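Long-range contacts in diffuse adherence adhesin (Escherichia coli, PDB 4MEE), which mediates attachment of the bacterium to human and other mammalian cells, autoaggregation and biofilm formation, and is represented here by its C-terminal transport unit: residues Y153-M157 and E304-L308; A313-G317 and H341-V345; T158-S162 and W346-T350. All coordinates share one frame; numbering follows the deposited sequence.

Contact 1: Y153-M157 and E304-L308; sequences YATNM and EKYNL
The rings of Tyr153 and Tyr306 meet at a slant, with centroids 5.5 Å apart and planes inclined by 37°. Their closest apolar approach is CE1 of Tyr153 to CE1 of Tyr306, at 3.6 Å, and the hydroxyl of Tyr306 comes in obliquely to 3.5 Å from Tyr153 CD1. The amide of Asn156, three residues further on, is turned 34° from the Tyr306 ring plane. Its ND2 gives a weak hydrogen bond to Tyr306 OH (3.3 Å), so a ring carbon and an amide nitrogen both sit beside the same phenol oxygen. Tyr306 gets there from the strand with CG between its backbone N and carbonyl carbon (chi1 61°), the crowded position, and its phenol ends between Tyr153 and Asn156. Two residues along the strand, Leu308 puts CD1 4.1 Å from both Asn156 O and Met157 CA. At the opposite end of the strand segment, Glu304 meets Tyr153 through carbon, its CB 4.3 Å from Tyr153 OH, while its carboxylate oxygen OE2 bonds to the backbone N of Asp357. Strand 280-298 adds Ala294, which touches Asn156, Tyr306 and Leu308. Helix 149-162, the helix inside the lumen of the autotransporter barrel, thus packs on the inner wall at strand 303-327 mostly through carbon contacts; the one hydrogen bond between the segments is weak, but gives the buried phenol oxygen a polar neighbour.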
loop_
_atom_site.group_PDB
_atom_site.type_symbol
_atom_site.label_atom_id
_atom_site.label_comp_id
_atom_site.label_asym_id
_atom_site.label_seq_id
_atom_site.Cartn_x
_atom_site.Cartn_y
_atom_site.Cartn_z
ATOM N N TYR A 153 8.046 -8.838 15.366
ATOM C CA TYR A 153 7.110 -7.879 15.872
ATOM C C TYR A 153 7.118 -6.644 15.010
ATOM O O TYR A 153 6.076 -6.112 14.703
ATOM C CB TYR A 153 7.488 -7.477 17.274
ATOM C CG TYR A 153 7.133 -8.470 18.323
ATOM C CD1 TYR A 153 5.838 -8.600 18.760
ATOM C CD2 TYR A 153 8.102 -9.251 18.903
ATOM C CE1 TYR A 153 5.515 -9.499 19.735
ATOM C CE2 TYR A 153 7.792 -10.155 19.868
ATOM C CZ TYR A 153 6.496 -10.275 20.278
ATOM O OH TYR A 153 6.198 -11.173 21.250
ATOM N N ALA A 154 8.310 -6.199 14.646
ATOM C CA ALA A 154 8.503 -4.977 13.896
ATOM C C ALA A 154 7.911 -5.067 12.520
ATOM O O ALA A 154 7.469 -4.086 11.975
ATOM C CB ALA A 154 9.973 -4.690 13.775
ATOM N N THR A 155 7.945 -6.246 11.939
ATOM C CA THR A 155 7.327 -6.441 10.664
ATOM C C THR A 155 5.818 -6.424 10.655
ATOM O O THR A 155 5.223 -5.885 9.755
ATOM C CB THR A 155 7.777 -7.744 10.097
ATOM O OG1 THR A 155 9.189 -7.793 10.246
ATOM C CG2 THR A 155 7.451 -7.770 8.668
ATOM N N ASN A 156 5.186 -7.021 11.643
ATOM C CA ASN A 156 3.751 -7.022 11.646
ATOM C C ASN A 156 3.250 -5.619 11.739
ATOM O O ASN A 156 2.227 -5.279 11.207
ATOM C CB ASN A 156 3.251 -7.830 12.798
ATOM C CG ASN A 156 3.402 -9.285 12.541
ATOM O OD1 ASN A 156 3.712 -9.693 11.428
ATOM N ND2 ASN A 156 3.194 -10.080 13.556
ATOM N N MET A 157 4.009 -4.792 12.420
ATOM C CA MET A 157 3.679 -3.416 12.559
ATOM C C MET A 157 3.709 -2.693 11.228
ATOM O O MET A 157 2.877 -1.849 10.953
ATOM C CB MET A 157 4.716 -2.801 13.452
ATOM C CG MET A 157 4.706 -1.319 13.443
ATOM S SD MET A 157 3.969 -0.850 14.989
ATOM C CE MET A 157 4.084 0.907 14.814
ATOM N N GLU A 304 3.102 -16.608 20.437
ATOM C CA GLU A 304 2.490 -15.467 21.089
ATOM C C GLU A 304 1.544 -14.661 20.246
ATOM O O GLU A 304 1.891 -14.216 19.175
ATOM C CB GLU A 304 3.565 -14.522 21.560
ATOM C CG GLU A 304 4.622 -15.197 22.365
ATOM C CD GLU A 304 4.198 -15.322 23.791
ATOM O OE1 GLU A 304 3.271 -14.609 24.218
ATOM O OE2 GLU A 304 4.800 -16.142 24.479
ATOM N N LYS A 305 0.366 -14.396 20.788
ATOM C CA LYS A 305 -0.649 -13.689 20.043
ATOM C C LYS A 305 -1.041 -12.370 20.658
ATOM O O LYS A 305 -1.178 -12.263 21.863
ATOM C CB LYS A 305 -1.879 -14.551 19.955
ATOM C CG LYS A 305 -1.531 -16.006 19.759
ATOM C CD LYS A 305 -2.656 -16.740 19.090
ATOM C CE LYS A 305 -3.917 -16.617 19.918
ATOM N NZ LYS A 305 -4.853 -17.711 19.568
ATOM N N TYR A 306 -1.274 -11.389 19.789
ATOM C CA TYR A 306 -1.682 -10.040 20.154
ATOM C C TYR A 306 -2.500 -9.405 19.014
ATOM O O TYR A 306 -2.711 -10.043 18.000
ATOM C CB TYR A 306 -0.445 -9.200 20.478
ATOM C CG TYR A 306 0.547 -9.028 19.378
ATOM C CD1 TYR A 306 1.413 -10.033 19.039
ATOM C CD2 TYR A 306 0.640 -7.835 18.722
ATOM C CE1 TYR A 306 2.304 -9.857 18.054
ATOM C CE2 TYR A 306 1.523 -7.655 17.736
ATOM C CZ TYR A 306 2.345 -8.671 17.421
ATOM O OH TYR A 306 3.225 -8.461 16.446
ATOM N N ASN A 307 -2.954 -8.158 19.178
ATOM C CA ASN A 307 -3.719 -7.461 18.126
ATOM C C ASN A 307 -3.149 -6.135 17.746
ATOM O O ASN A 307 -2.669 -5.436 18.595
ATOM C CB ASN A 307 -5.080 -7.048 18.603
ATOM C CG ASN A 307 -5.782 -8.116 19.352
ATOM O OD1 ASN A 307 -6.382 -7.859 20.387
ATOM N ND2 ASN A 307 -5.744 -9.333 18.830
ATOM N N LEU A 308 -3.299 -5.738 16.488
ATOM C CA LEU A 308 -3.006 -4.359 16.106
ATOM C C LEU A 308 -4.230 -3.763 15.440
ATOM O O LEU A 308 -4.846 -4.391 14.600
ATOM C CB LEU A 308 -1.856 -4.225 15.123
ATOM C CG LEU A 308 -0.798 -5.199 14.623
ATOM C CD1 LEU A 308 0.569 -4.660 14.955
ATOM C CD2 LEU A 308 -0.948 -6.614 15.108
#

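Contact 2: A313-G317 and H341-V345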
loop_
_atom_site.group_PDB
_atom_site.type_symbol
_atom_site.label_atom_id
_atom_site.label_comp_id
_atom_site.label_asym_id
_atom_site.label_seq_id
_atom_site.Cartn_x
_atom_site.Cartn_y
_atom_site.Cartn_z
ATOM N N ALA A 313 -5.379 6.955 7.083
ATOM C CA ALA A 313 -6.045 7.989 6.305
ATOM C C ALA A 313 -5.118 8.585 5.277
ATOM O O ALA A 313 -3.948 8.717 5.524
ATOM C CB ALA A 313 -6.545 9.074 7.218
ATOM N N SER A 314 -5.648 8.978 4.126
ATOM C CA SER A 314 -4.799 9.467 3.052
ATOM C C SER A 314 -5.363 10.654 2.333
ATOM O O SER A 314 -6.557 10.809 2.243
ATOM C CB SER A 314 -4.601 8.385 2.020
ATOM O OG SER A 314 -3.843 8.895 0.949
ATOM N N ALA A 315 -4.486 11.467 1.776
ATOM C CA ALA A 315 -4.937 12.564 0.957
ATOM C C ALA A 315 -3.946 12.894 -0.117
ATOM O O ALA A 315 -2.776 13.046 0.152
ATOM C CB ALA A 315 -5.166 13.776 1.804
ATOM N N GLY A 316 -4.424 13.062 -1.339
ATOM C CA GLY A 316 -3.512 13.283 -2.450
ATOM C C GLY A 316 -4.101 13.968 -3.660
ATOM O O GLY A 316 -5.310 14.047 -3.811
ATOM N N GLY A 317 -3.234 14.456 -4.537
ATOM C CA GLY A 317 -3.672 15.175 -5.718
ATOM C C GLY A 317 -2.697 15.149 -6.873
ATOM O O GLY A 317 -1.682 14.490 -6.841
ATOM N N HIS A 341 2.145 14.205 -9.541
ATOM C CA HIS A 341 1.233 14.020 -8.409
ATOM C C HIS A 341 1.935 13.944 -7.052
ATOM O O HIS A 341 3.130 13.655 -6.972
ATOM C CB HIS A 341 0.355 12.781 -8.623
ATOM C CG HIS A 341 1.130 11.514 -8.802
ATOM N ND1 HIS A 341 1.305 10.916 -10.032
ATOM C CD2 HIS A 341 1.785 10.735 -7.909
ATOM C CE1 HIS A 341 2.030 9.822 -9.888
ATOM N NE2 HIS A 341 2.338 9.691 -8.610
ATOM N N LEU A 342 1.167 14.198 -5.994
ATOM C CA LEU A 342 1.660 14.180 -4.620
ATOM C C LEU A 342 0.618 13.519 -3.718
ATOM O O LEU A 342 -0.575 13.804 -3.834
ATOM C CB LEU A 342 1.953 15.611 -4.152
ATOM C CG LEU A 342 2.348 15.902 -2.699
ATOM C CD1 LEU A 342 3.766 15.446 -2.390
ATOM C CD2 LEU A 342 2.192 17.387 -2.409
ATOM N N GLN A 343 1.074 12.640 -2.827
ATOM C CA GLN A 343 0.192 11.881 -1.935
ATOM C C GLN A 343 0.780 11.776 -0.528
ATOM O O GLN A 343 1.983 11.566 -0.369
ATOM C CB GLN A 343 -0.058 10.477 -2.505
ATOM C CG GLN A 343 -1.059 9.635 -1.721
ATOM C CD GLN A 343 -1.074 8.169 -2.125
ATOM O OE1 GLN A 343 -0.191 7.693 -2.839
ATOM N NE2 GLN A 343 -2.092 7.445 -1.670
ATOM N N ALA A 344 -0.077 11.923 0.483
ATOM C CA ALA A 344 0.320 11.771 1.886
ATOM C C ALA A 344 -0.608 10.805 2.623
ATOM O O ALA A 344 -1.831 10.878 2.479
ATOM C CB ALA A 344 0.355 13.121 2.586
ATOM N N VAL A 345 -0.017 9.903 3.407
ATOM C CA VAL A 345 -0.769 8.904 4.171
ATOM C C VAL A 345 -0.401 8.954 5.659
ATOM O O VAL A 345 0.778 8.979 6.013
ATOM C CB VAL A 345 -0.536 7.465 3.636
ATOM C CG1 VAL A 345 -1.401 6.461 4.385
ATOM C CG2 VAL A 345 -0.814 7.380 2.141
#
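Strands 313-317 and 341-345 run antiparallel, 169° between their directions and 4.7 Å between their axes, with hydrogen-bonded pairs Ala315-Ala344 and Gly317-Leu342 alternating with the non-hydrogen-bonded pairs Ser314-Val345 and Gly316-Gln343. Four backbone bonds join them, such as Ala315 N to Ala344 O (2.8 Å) and Leu342 N to Gly317 O (3.0 Å). The side chains add a polar link on the face carrying Ser314, Gln343 and Val345. With chi1 at 177°, Ser314 swings OG away from its backbone N, to 3.2 Å from Ala344 O and above the carbonyl plane. That oxygen therefore accepts two donors, the backbone N of Ala315 and the Ser314 hydroxyl. Gln343, its chain extended, reaches along the same face to give a weak bond from NE2 to Ser314 OG (3.5 Å); its NE2 also bonds weakly to Met166 O. Val345 CG2 packs against the same hydroxyl, 3.6 Å from Ser314 OG. The other face carries Ala315, Ala344 and Leu342, whose small or aliphatic side chains make no polar link. His341, at the end of its segment, has its NE2 bonded to Asn401. The lumenal face is thus mixed, with Ser314 and Gln343 joined by Val345, which touches Leu165 of the chain passing inside; the purely apolar outer face is consistent with a lipid-facing side of a transmembrane beta hairpin.

Contact 3: T158-S162 and W346-T350; sequences TLANS and WMGVT. Unlike the reference sequence in segment 158-162: Thr158 (reference Ala).
Asn161 turns CG anti to its carbonyl carbon (chi1 -57°), and Met347 does the same from the strand before running on extended, which sets the CB of Asn161 against the Met347 chain. Asn161 CB lies 3.7 Å from both CB and SD of Met347, whose CE continues past the helix backbone near Asn161 O. The Asn161 and Val349 side chains lie alongside each other, pointing opposite ways. OD1 of Asn161 accepts the backbone N-H of Val349 (3.2 Å, bent to 140° at the hydrogen), the donor tilted 25° from the carbonyl plane, and OD1 also sits 3.5 Å from Met347 CB. Ala160, one residue earlier, adds a methyl contact, its CB 4.0 Å from Val349 CG1. Asn161 thus makes the one hydrogen bond between the segments, from its side-chain OD1 to the backbone of strand 333-355, and apolar carbon of Met347 and Val349 flanks it. A helix held inside the pore of a transmembrane beta-barrel, against its inner wall, is the hallmark of the autotransporter translocation domain.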
loop_
_atom_site.group_PDB
_atom_site.type_symbol
_atom_site.label_atom_id
_atom_site.label_comp_id
_atom_site.label_asym_id
_atom_site.label_seq_id
_atom_site.Cartn_x
_atom_site.Cartn_y
_atom_site.Cartn_z
ATOM N N THR A 158 4.709 -3.003 10.428
ATOM C CA THR A 158 4.886 -2.378 9.150
ATOM C C THR A 158 3.807 -2.746 8.181
ATOM O O THR A 158 3.302 -1.905 7.473
ATOM C CB THR A 158 6.158 -2.900 8.554
ATOM O OG1 THR A 158 6.947 -3.430 9.616
ATOM C CG2 THR A 158 6.890 -1.784 7.901
ATOM N N LEU A 159 3.493 -4.028 8.144
ATOM C CA LEU A 159 2.474 -4.572 7.283
ATOM C C LEU A 159 1.126 -4.058 7.662
ATOM O O LEU A 159 0.320 -3.743 6.832
ATOM C CB LEU A 159 2.459 -6.063 7.449
ATOM C CG LEU A 159 3.625 -6.739 6.773
ATOM C CD1 LEU A 159 3.669 -8.170 7.247
ATOM C CD2 LEU A 159 3.404 -6.636 5.282
ATOM N N ALA A 160 0.898 -3.964 8.949
ATOM C CA ALA A 160 -0.382 -3.591 9.432
ATOM C C ALA A 160 -0.740 -2.234 8.916
ATOM O O ALA A 160 -1.891 -1.959 8.679
ATOM C CB ALA A 160 -0.343 -3.557 10.918
ATOM N N ASN A 161 0.256 -1.383 8.744
ATOM C CA ASN A 161 -0.001 -0.051 8.243
ATOM C C ASN A 161 0.069 0.128 6.738
ATOM O O ASN A 161 -0.538 1.037 6.200
ATOM C CB ASN A 161 0.945 0.926 8.882
ATOM C CG ASN A 161 0.850 0.904 10.371
ATOM O OD1 ASN A 161 0.242 1.768 10.961
ATOM N ND2 ASN A 161 1.462 -0.076 10.986
ATOM N N SER A 162 0.820 -0.712 6.053
ATOM C CA SER A 162 0.899 -0.563 4.628
ATOM C C SER A 162 0.124 -1.623 3.890
ATOM O O SER A 162 0.126 -1.646 2.675
ATOM C CB SER A 162 2.338 -0.615 4.181
ATOM O OG SER A 162 2.862 -1.906 4.404
ATOM N N TRP A 346 -1.420 8.973 6.519
ATOM C CA TRP A 346 -1.227 8.864 7.966
ATOM C C TRP A 346 -1.472 7.430 8.428
ATOM O O TRP A 346 -2.588 6.917 8.340
ATOM C CB TRP A 346 -2.134 9.848 8.723
ATOM C CG TRP A 346 -2.306 9.532 10.192
ATOM C CD1 TRP A 346 -1.318 9.406 11.127
ATOM C CD2 TRP A 346 -3.543 9.316 10.887
ATOM N NE1 TRP A 346 -1.860 9.117 12.358
ATOM C CE2 TRP A 346 -3.222 9.055 12.239
ATOM C CE3 TRP A 346 -4.890 9.311 10.497
ATOM C CZ2 TRP A 346 -4.198 8.798 13.206
ATOM C CZ3 TRP A 346 -5.859 9.059 11.459
ATOM C CH2 TRP A 346 -5.507 8.807 12.800
ATOM N N MET A 347 -0.413 6.793 8.917
ATOM C CA MET A 347 -0.481 5.420 9.404
ATOM C C MET A 347 -0.654 5.412 10.922
ATOM O O MET A 347 0.288 5.697 11.665
ATOM C CB MET A 347 0.777 4.646 8.989
ATOM C CG MET A 347 0.967 4.518 7.482
ATOM S SD MET A 347 2.503 3.696 7.014
ATOM C CE MET A 347 2.402 3.768 5.229
ATOM N N GLY A 348 -1.864 5.091 11.379
ATOM C CA GLY A 348 -2.183 5.144 12.807
ATOM C C GLY A 348 -2.591 3.825 13.439
ATOM O O GLY A 348 -3.328 3.810 14.425
ATOM N N VAL A 349 -2.114 2.718 12.877
ATOM C CA VAL A 349 -2.360 1.394 13.451
ATOM C C VAL A 349 -1.251 1.075 14.450
ATOM O O VAL A 349 -0.073 1.017 14.087
ATOM C CB VAL A 349 -2.442 0.290 12.370
ATOM C CG1 VAL A 349 -2.644 -1.077 13.012
ATOM C CG2 VAL A 349 -3.576 0.577 11.396
ATOM N N THR A 350 -1.643 0.883 15.706
ATOM C CA THR A 350 -0.713 0.558 16.785
ATOM C C THR A 350 -1.010 -0.819 17.366
ATOM O O THR A 350 -2.165 -1.240 17.411
ATOM C CB THR A 350 -0.758 1.605 17.919
ATOM O OG1 THR A 350 -2.118 1.936 18.220
ATOM C CG2 THR A 350 -0.011 2.864 17.518
#

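Overall arrangement
Contacts 1 and 3 are buried and both fix helix 149-162 to the barrel wall, on strand 303-327 and on strand 333-355 respectively; contact 2 pairs those two strands with each other and is only partly buried. The helix contacts touch: Leu308 of contact 1 packs on Val349 and Ala160 of contact 3. Contact 2 lies further along the hairpin, about 15 Å centre to centre from contact 3 and about 26 Å from contact 1, and continues directly into contact 3 where Ala313 O meets Trp346 N. Backbone hydrogen bonding dominates within the wall, whereas the lumen helix relies mostly on packing: Asn156 donates weakly to a side chain, Asn161 accepts from strand backbone.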